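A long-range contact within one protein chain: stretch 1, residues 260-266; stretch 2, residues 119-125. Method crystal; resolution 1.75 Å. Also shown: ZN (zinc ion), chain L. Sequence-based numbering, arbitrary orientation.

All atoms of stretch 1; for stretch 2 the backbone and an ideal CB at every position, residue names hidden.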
# COMPACT_ATOMS: atom_id res chain seq x y z
N GLU B 260 18.90 -1.24 -22.30
CA GLU B 260 17.65 -0.59 -22.67
C GLU B 260 16.56 -1.65 -22.71
O GLU B 260 16.68 -2.64 -23.43
CB GLU B 260 17.77 0.11 -24.02
CG GLU B 260 18.47 1.44 -23.95
CD GLU B 260 18.33 2.21 -25.24
OE1 GLU B 260 17.43 3.07 -25.33
OE2 GLU B 260 19.12 1.93 -26.16
N LEU B 261 15.49 -1.41 -21.96
CA LEU B 261 14.43 -2.38 -21.78
C LEU B 261 13.17 -1.78 -22.39
O LEU B 261 12.64 -0.79 -21.88
CB LEU B 261 14.22 -2.69 -20.30
CG LEU B 261 13.03 -3.58 -19.92
CD1 LEU B 261 13.30 -5.01 -20.36
CD2 LEU B 261 12.81 -3.51 -18.40
N ARG B 262 12.69 -2.39 -23.46
CA ARG B 262 11.45 -1.97 -24.10
C ARG B 262 10.34 -2.92 -23.64
O ARG B 262 10.50 -4.14 -23.70
CB ARG B 262 11.59 -1.97 -25.63
CG ARG B 262 10.27 -1.73 -26.38
CD ARG B 262 10.49 -1.63 -27.89
NE ARG B 262 9.21 -1.49 -28.56
CZ ARG B 262 8.48 -2.52 -28.98
NH1 ARG B 262 8.92 -3.76 -28.85
NH2 ARG B 262 7.31 -2.30 -29.56
N THR B 263 9.24 -2.35 -23.17
CA THR B 263 8.13 -3.09 -22.60
C THR B 263 6.89 -2.74 -23.43
O THR B 263 6.69 -1.56 -23.73
CB THR B 263 7.92 -2.70 -21.13
OG1 THR B 263 9.13 -2.94 -20.39
CG2 THR B 263 6.76 -3.45 -20.48
N TYR B 264 6.10 -3.73 -23.83
CA TYR B 264 4.95 -3.41 -24.68
C TYR B 264 3.76 -4.33 -24.41
O TYR B 264 3.92 -5.47 -23.99
CB TYR B 264 5.30 -3.49 -26.17
CG TYR B 264 5.60 -4.90 -26.65
CD1 TYR B 264 4.58 -5.75 -27.08
CD2 TYR B 264 6.90 -5.39 -26.65
CE1 TYR B 264 4.85 -7.05 -27.50
CE2 TYR B 264 7.18 -6.68 -27.06
CZ TYR B 264 6.15 -7.50 -27.48
OH TYR B 264 6.44 -8.78 -27.89
N ILE B 265 2.57 -3.80 -24.69
CA ILE B 265 1.35 -4.59 -24.80
C ILE B 265 0.73 -4.18 -26.13
O ILE B 265 0.40 -3.00 -26.31
CB ILE B 265 0.38 -4.36 -23.63
CG1 ILE B 265 1.06 -4.73 -22.29
CG2 ILE B 265 -0.88 -5.15 -23.85
CD1 ILE B 265 0.16 -4.57 -21.03
N THR B 266 0.60 -5.13 -27.05
CA THR B 266 0.31 -4.78 -28.44
C THR B 266 -1.09 -4.18 -28.54
O THR B 266 -2.05 -4.74 -28.02
CB THR B 266 0.42 -6.01 -29.34
OG1 THR B 266 1.72 -6.61 -29.16
CG2 THR B 266 0.24 -5.60 -30.82
N UNK B 119 15.78 -7.37 -12.06
CA UNK B 119 15.14 -8.25 -13.02
C UNK B 119 13.92 -7.55 -13.59
O UNK B 119 13.31 -6.70 -12.93
CB UNK B 119 14.76 -9.58 -12.38
N UNK B 120 13.56 -7.91 -14.83
CA UNK B 120 12.44 -7.33 -15.56
C UNK B 120 11.22 -8.23 -15.49
O UNK B 120 11.34 -9.46 -15.39
CB UNK B 120 12.82 -7.08 -17.02
N UNK B 121 10.02 -7.62 -15.58
CA UNK B 121 8.74 -8.35 -15.55
C UNK B 121 7.68 -7.48 -16.25
O UNK B 121 7.09 -6.62 -15.60
CB UNK B 121 8.32 -8.68 -14.12
N UNK B 122 7.42 -7.72 -17.54
CA UNK B 122 6.32 -6.99 -18.19
C UNK B 122 5.00 -7.47 -17.60
O UNK B 122 4.80 -8.66 -17.36
CB UNK B 122 6.34 -7.19 -19.71
N UNK B 123 4.08 -6.52 -17.34
CA UNK B 123 2.79 -6.92 -16.80
C UNK B 123 1.67 -6.06 -17.37
O UNK B 123 1.85 -4.88 -17.66
CB UNK B 123 2.80 -6.83 -15.27
N UNK B 124 0.50 -6.68 -17.50
CA UNK B 124 -0.73 -5.92 -17.71
C UNK B 124 -1.11 -5.26 -16.39
O UNK B 124 -1.15 -5.92 -15.35
CB UNK B 124 -1.86 -6.81 -18.22
N UNK B 125 -1.36 -3.96 -16.43
CA UNK B 125 -1.79 -3.19 -15.27
C UNK B 125 -3.27 -2.86 -15.44
O UNK B 125 -3.69 -2.46 -16.53
CB UNK B 125 -0.95 -1.92 -15.10
ZN ZN L . 5.43 -9.41 -10.84

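The two stretches run in roughly the same direction, their strand axes 38° apart and 7.4 Å from each other at closest approach. No hydrogen bond joins them; the contact is van der Waals packing, of side chains on each other and on backbone atoms. Leu 261, Thr 263 and Ile 265 all point toward the second stretch, and alternate positions there can be expected to answer them.

At position 119 the ideal CB has nothing of stretch 1 within 5.5 Å, and extended backbone angles (-123/152) admit almost any residue; stretch 1 therefore gives no basis for a choice. The residue is Asp 119, whose OD1 accepts a weak hydrogen bond from the backbone N of position 120 (2.9 Å).

Position 120 directs its CA-to-CB bond toward stretch 1, and its ideal CB lies 3.8 Å from Leu 261 CD2. Methyl groups are what Leu 261 offers here, with no charge or polar group at the point of contact, so an aliphatic or aromatic side chain would suit. In Trp 120, with chi1 at 55° (p), CB packs against Leu 261 CD2 at 3.9 Å, while the end of the side chain leads away from stretch 1. Leu 261 CD1 approaches the indole obliquely.

Position 121 points away, and its ideal CB finds no atom of stretch 1 within 5.5 Å. The zinc ion lies on this side of the stretch, which makes a metal-binding side chain such as Asp, Glu or His plausible. The residue is Glu 121, and its OE1 binds ZN at 2.2 Å.

Position 122 turns back toward stretch 1, opposite Thr 263 in the register, with a CA separation of 6.2 Å. Its ideal CB is 3.8 Å from Thr 263 CG2 and 5.2 Å from Tyr 264 O. With so little space between the backbones, a compact apolar residue fits well: Ala, Val or perhaps Ile, with Thr also conceivable. Val 122 occupies the site with chi1 at 56° (p). Its CG2 comes within 3.4 Å of Thr 263 CG2, a tight methyl-to-methyl contact, and lies 3.9 Å from Tyr 264 O.

Position 123 again points away and toward the metal side, so the reasoning for 121 applies. Here the residue is Glu 123; its OE2 binds ZN at 2.2 Å, and its OE1 accepts a weak hydrogen bond from water 1 (3.0 Å), itself a zinc ligand. Its backbone O still meets stretch 1, 3.8 Å from Ile 265 CD1.

At position 124 CA-to-CB points sideways, but the ideal CB is 4.1 Å from Ile 265 CD1. An aliphatic residue, Val, Ile, Leu or Met, could use that methyl. In Leu 124 the end of the side chain comes nearer, placing CD1 3.8 Å from Ile 265 CD1, whose closest approach is to Leu 124 CA at 3.7 Å.

Position 125 points sideways beyond the reach of stretch 1, leaving the choice open; Val 125 makes no contact with it.

Stretch 2, residues 119-125: DWEVELV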
# COMPACT_ATOMS: atom_id res chain seq x y z
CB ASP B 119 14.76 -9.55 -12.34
CG ASP B 119 14.61 -10.70 -13.29
OD1 ASP B 119 14.70 -10.51 -14.53
OD2 ASP B 119 14.42 -11.82 -12.78
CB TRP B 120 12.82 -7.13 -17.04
CG TRP B 120 13.30 -8.42 -17.69
CD1 TRP B 120 12.52 -9.36 -18.31
CD2 TRP B 120 14.64 -8.92 -17.73
NE1 TRP B 120 13.30 -10.40 -18.75
CE2 TRP B 120 14.61 -10.16 -18.40
CE3 TRP B 120 15.88 -8.44 -17.27
CZ2 TRP B 120 15.74 -10.92 -18.64
CZ3 TRP B 120 17.02 -9.20 -17.51
CH2 TRP B 120 16.94 -10.42 -18.19
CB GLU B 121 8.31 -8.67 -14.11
CG GLU B 121 9.25 -9.57 -13.27
CD GLU B 121 8.58 -10.19 -12.05
OE1 GLU B 121 7.49 -9.72 -11.67
OE2 GLU B 121 9.11 -11.17 -11.49
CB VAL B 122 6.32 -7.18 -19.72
CG1 VAL B 122 6.27 -8.65 -20.14
CG2 VAL B 122 5.12 -6.44 -20.36
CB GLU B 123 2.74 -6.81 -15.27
CG GLU B 123 3.92 -7.50 -14.59
CD GLU B 123 3.64 -7.94 -13.19
OE1 GLU B 123 2.56 -7.66 -12.64
OE2 GLU B 123 4.53 -8.61 -12.64
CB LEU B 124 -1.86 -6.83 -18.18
CG LEU B 124 -3.23 -6.15 -18.31
CD1 LEU B 124 -3.20 -5.18 -19.47
CD2 LEU B 124 -4.31 -7.20 -18.53
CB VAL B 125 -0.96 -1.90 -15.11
CG1 VAL B 125 -1.48 -1.06 -13.95
CG2 VAL B 125 0.50 -2.26 -14.85
O HOH W 1 3.55 -8.79 -10.01
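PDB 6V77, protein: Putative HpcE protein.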